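PDB 5EDL: putative HMP/thiamine permease protein YkoE from Bacillus subtilis, which binds thiamine as the substrate-binding S component of an ECF-type ABC transporter that could carry hydroxymethylpyrimidine and/or thiamine across the membrane. Local coordinates for residues Y40-G45 with L147-I152. Numbering follows the deposited sequence.
With VIB (3-(4-amino-2-methyl-pyrimidin-5-ylmethyl)-5-(2-hydroxy-ethyl)-4-methyl-thiazol-3-ium), chain B.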
ATOM      1  N   TYR A  40       4.032  17.034  -2.233  1.00 27.29           N
ATOM      2  CA  TYR A  40       3.205  15.833  -2.047  1.00 26.74           C
ATOM      3  C   TYR A  40       3.990  14.626  -1.538  1.00 25.17           C
ATOM      4  O   TYR A  40       3.414  13.568  -1.291  1.00 24.65           O
ATOM      5  CB  TYR A  40       2.460  15.454  -3.335  1.00 27.59           C
ATOM      6  CG  TYR A  40       3.325  15.210  -4.557  1.00 27.65           C
ATOM      7  CD1 TYR A  40       4.311  14.222  -4.564  1.00 26.42           C
ATOM      8  CD2 TYR A  40       3.112  15.929  -5.717  1.00 29.35           C
ATOM      9  CE1 TYR A  40       5.089  13.992  -5.690  1.00 26.87           C
ATOM     10  CE2 TYR A  40       3.880  15.713  -6.843  1.00 30.68           C
ATOM     11  CZ  TYR A  40       4.863  14.746  -6.831  1.00 28.54           C
ATOM     12  OH  TYR A  40       5.613  14.555  -7.962  1.00 32.33           O
ATOM     13  N   GLU A  41       5.295  14.771  -1.363  1.00 26.74           N
ATOM     14  CA  GLU A  41       6.086  13.622  -0.927  1.00 23.64           C
ATOM     15  C   GLU A  41       5.669  13.090   0.465  1.00 23.26           C
ATOM     16  O   GLU A  41       5.616  11.881   0.667  1.00 22.70           O
ATOM     17  CB  GLU A  41       7.578  13.964  -0.958  1.00 23.56           C
ATOM     18  CG  GLU A  41       8.124  14.180  -2.380  1.00 24.04           C
ATOM     19  CD  GLU A  41       8.146  12.900  -3.231  1.00 23.98           C
ATOM     20  OE1 GLU A  41       7.758  11.820  -2.730  1.00 24.29           O
ATOM     21  OE2 GLU A  41       8.573  12.972  -4.402  1.00 29.13           O
ATOM     22  N   PRO A  42       5.355  13.980   1.419  1.00 23.82           N
ATOM     23  CA  PRO A  42       4.941  13.501   2.746  1.00 23.87           C
ATOM     24  C   PRO A  42       3.709  12.590   2.742  1.00 23.90           C
ATOM     25  O   PRO A  42       3.596  11.732   3.626  1.00 24.74           O
ATOM     26  CB  PRO A  42       4.642  14.805   3.501  1.00 25.03           C
ATOM     27  CG  PRO A  42       5.596  15.779   2.901  1.00 28.43           C
ATOM     28  CD  PRO A  42       5.549  15.440   1.415  1.00 25.14           C
ATOM     29  N   ILE A  43       2.800  12.766   1.783  1.00 25.23           N
ATOM     30  CA  ILE A  43       1.585  11.954   1.755  1.00 24.06           C
ATOM     31  C   ILE A  43       1.709  10.778   0.789  1.00 23.26           C
ATOM     32  O   ILE A  43       0.760  10.012   0.633  1.00 23.27           O
ATOM     33  CB  ILE A  43       0.330  12.775   1.352  1.00 30.37           C
ATOM     34  CG1 ILE A  43       0.415  13.223  -0.117  1.00 25.89           C
ATOM     35  CG2 ILE A  43       0.099  13.940   2.327  1.00 31.80           C
ATOM     36  CD1 ILE A  43      -0.799  13.969  -0.632  1.00 30.95           C
ATOM     37  N   TYR A  44       2.871  10.626   0.156  1.00 22.81           N
ATOM     38  CA  TYR A  44       2.997   9.690  -0.967  1.00 22.59           C
ATOM     39  C   TYR A  44       2.633   8.247  -0.590  1.00 22.10           C
ATOM     40  O   TYR A  44       1.996   7.542  -1.367  1.00 22.16           O
ATOM     41  CB  TYR A  44       4.412   9.717  -1.562  1.00 22.50           C
ATOM     42  CG  TYR A  44       4.393   9.517  -3.067  1.00 23.54           C
ATOM     43  CD1 TYR A  44       4.110   8.273  -3.616  1.00 23.18           C
ATOM     44  CD2 TYR A  44       4.609  10.592  -3.940  1.00 24.03           C
ATOM     45  CE1 TYR A  44       4.061   8.086  -4.996  1.00 24.31           C
ATOM     46  CE2 TYR A  44       4.566  10.417  -5.325  1.00 25.06           C
ATOM     47  CZ  TYR A  44       4.286   9.167  -5.843  1.00 25.19           C
ATOM     48  OH  TYR A  44       4.228   8.987  -7.203  1.00 26.58           O
ATOM     49  N   GLY A  45       3.028   7.821   0.606  1.00 21.58           N
ATOM     50  CA  GLY A  45       2.818   6.445   1.022  1.00 21.21           C
ATOM     51  C   GLY A  45       1.360   6.007   1.060  1.00 23.88           C
ATOM     52  O   GLY A  45       1.074   4.806   1.046  1.00 23.98           O
ATOM     53  N   LEU A 147      13.301  11.576  -2.142  1.00 25.76           N
ATOM     54  CA  LEU A 147      13.356  10.130  -1.944  1.00 24.72           C
ATOM     55  C   LEU A 147      13.288   9.761  -0.463  1.00 24.96           C
ATOM     56  O   LEU A 147      12.576   8.829  -0.081  1.00 24.33           O
ATOM     57  CB  LEU A 147      14.626   9.536  -2.548  1.00 24.99           C
ATOM     58  CG  LEU A 147      14.772   8.019  -2.386  1.00 24.59           C
ATOM     59  CD1 LEU A 147      13.568   7.276  -2.948  1.00 23.64           C
ATOM     60  CD2 LEU A 147      16.080   7.536  -3.042  1.00 25.21           C
ATOM     61  N   VAL A 148      14.043  10.482   0.359  1.00 26.08           N
ATOM     62  CA  VAL A 148      14.045  10.222   1.787  1.00 32.45           C
ATOM     63  C   VAL A 148      12.644  10.421   2.376  1.00 26.38           C
ATOM     64  O   VAL A 148      12.144   9.563   3.114  1.00 26.10           O
ATOM     65  CB  VAL A 148      15.059  11.112   2.521  1.00 28.37           C
ATOM     66  CG1 VAL A 148      14.799  11.085   4.007  1.00 29.31           C
ATOM     67  CG2 VAL A 148      16.486  10.649   2.214  1.00 28.97           C
ATOM     68  N   ILE A 149      12.016  11.551   2.048  1.00 26.59           N
ATOM     69  CA  ILE A 149      10.644  11.805   2.476  1.00 26.49           C
ATOM     70  C   ILE A 149       9.700  10.711   1.970  1.00 33.20           C
ATOM     71  O   ILE A 149       8.860  10.215   2.719  1.00 25.03           O
ATOM     72  CB  ILE A 149      10.125  13.174   1.991  1.00 27.10           C
ATOM     73  CG1 ILE A 149      11.002  14.309   2.543  1.00 28.70           C
ATOM     74  CG2 ILE A 149       8.669  13.357   2.411  1.00 27.19           C
ATOM     75  CD1 ILE A 149      10.659  15.704   1.982  1.00 29.56           C
ATOM     76  N   ARG A 150       9.835  10.324   0.706  1.00 24.38           N
ATOM     77  CA  ARG A 150       8.945   9.296   0.176  1.00 28.62           C
ATOM     78  C   ARG A 150       9.191   7.940   0.853  1.00 23.06           C
ATOM     79  O   ARG A 150       8.249   7.172   1.058  1.00 23.19           O
ATOM     80  CB  ARG A 150       9.081   9.141  -1.340  1.00 23.01           C
ATOM     81  CG  ARG A 150       7.905   8.340  -1.952  1.00 22.44           C
ATOM     82  CD  ARG A 150       8.024   8.163  -3.475  1.00 22.38           C
ATOM     83  NE  ARG A 150       8.000   9.445  -4.190  1.00 22.97           N
ATOM     84  CZ  ARG A 150       7.950   9.564  -5.513  1.00 23.25           C
ATOM     85  NH1 ARG A 150       7.915   8.482  -6.283  1.00 27.61           N
ATOM     86  NH2 ARG A 150       7.933  10.773  -6.068  1.00 24.62           N
ATOM     87  N   LEU A 151      10.444   7.646   1.188  1.00 23.44           N
ATOM     88  CA  LEU A 151      10.750   6.403   1.891  1.00 23.42           C
ATOM     89  C   LEU A 151      10.085   6.385   3.274  1.00 23.84           C
ATOM     90  O   LEU A 151       9.481   5.390   3.677  1.00 23.51           O
ATOM     91  CB  LEU A 151      12.261   6.211   2.012  1.00 27.47           C
ATOM     92  CG  LEU A 151      12.992   5.752   0.741  1.00 27.56           C
ATOM     93  CD1 LEU A 151      14.490   5.963   0.864  1.00 24.94           C
ATOM     94  CD2 LEU A 151      12.685   4.290   0.451  1.00 23.39           C
ATOM     95  N   ILE A 152      10.175   7.498   3.992  1.00 24.74           N
ATOM     96  CA  ILE A 152       9.565   7.578   5.313  1.00 27.33           C
ATOM     97  C   ILE A 152       8.043   7.468   5.228  1.00 24.84           C
ATOM     98  O   ILE A 152       7.406   6.775   6.033  1.00 24.92           O
ATOM     99  CB  ILE A 152       9.957   8.882   6.025  1.00 28.05           C
ATOM    100  CG1 ILE A 152      11.470   8.892   6.282  1.00 27.85           C
ATOM    101  CG2 ILE A 152       9.180   9.031   7.327  1.00 27.84           C
ATOM    102  CD1 ILE A 152      11.983  10.178   6.808  1.00 29.44           C
TER
HETATM  103  CM2 VIB B 201      -2.342   4.495  -7.553  1.00 21.79           C
HETATM  104  N4A VIB B 201       1.544   7.410  -6.958  1.00 17.01           N
HETATM  105  CM4 VIB B 201       1.773  12.237  -6.973  1.00 19.99           C
HETATM  106  O1  VIB B 201       5.200  11.235  -8.451  1.00 32.11           O
HETATM  107  C7  VIB B 201       4.882  11.686  -9.752  1.00 25.25           C
HETATM  108  C6  VIB B 201       3.588  12.459  -9.678  1.00 27.23           C
HETATM  109  C2  VIB B 201       0.854   9.594  -9.682  1.00 27.58           C
HETATM  110  S1  VIB B 201       2.014  10.343 -10.421  1.00 29.14           S
HETATM  111  C5  VIB B 201       2.478  11.451  -9.441  1.00 28.09           C
HETATM  112  C4  VIB B 201       1.698  11.362  -8.230  1.00 22.07           C
HETATM  113  N3  VIB B 201       0.667  10.190  -8.390  1.00 21.60           N
HETATM  114  C7A VIB B 201      -0.295   9.875  -7.337  1.00 19.46           C
HETATM  115  C4A VIB B 201       0.127   7.255  -7.207  1.00 21.35           C
HETATM  116  N3A VIB B 201      -0.425   6.041  -7.265  1.00 22.46           N
HETATM  117  C2A VIB B 201      -1.760   5.918  -7.499  1.00 23.11           C
HETATM  118  N1A VIB B 201      -2.538   7.036  -7.657  1.00 20.99           N
HETATM  119  C6A VIB B 201      -1.993   8.279  -7.599  1.00 18.53           C
HETATM  120  C5A VIB B 201      -0.645   8.376  -7.364  1.00 21.70           C
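R150 reaches from helix 140-170 to E41 and grips its carboxylate side-on, NE meeting OE1 at 2.8 Å in a nearly straight salt bridge (170° at the hydrogen) and NH2 meeting OE2 at 2.8 Å. The two planar groups are nearly coplanar, and OE1 offers its syn lone pair to NE. The same guanidinium lies flat on the Y44 ring, its CZ 3.8 Å from the ring centroid, a cation-pi stack that begins at CD with a CH-pi contact. A bend at chi3 (-62°) places NE over this face. Beyond the stack, Y44 OH donates to thiamine O1 (2.7 Å), while ligand N4A donates a weak bond to the same hydroxyl; Y40, Y44 and R150 all line this pocket. An alanine in place of R150 would probably leave the buried E41 carboxylate without its countercharge and the Y44 ring without the cation stacked on it, freer to shift. Beside the polar grip, I149 CG2 packs on E41 CB (3.6 Å) and on the P42 ring. R150 NH2 also salt-bridges D129 and NH1 hydrogen-bonds S125, both on helix 111-132, linking it and helix 140-170 to the loop holding 40-45, between helices 4-35 and 49-58.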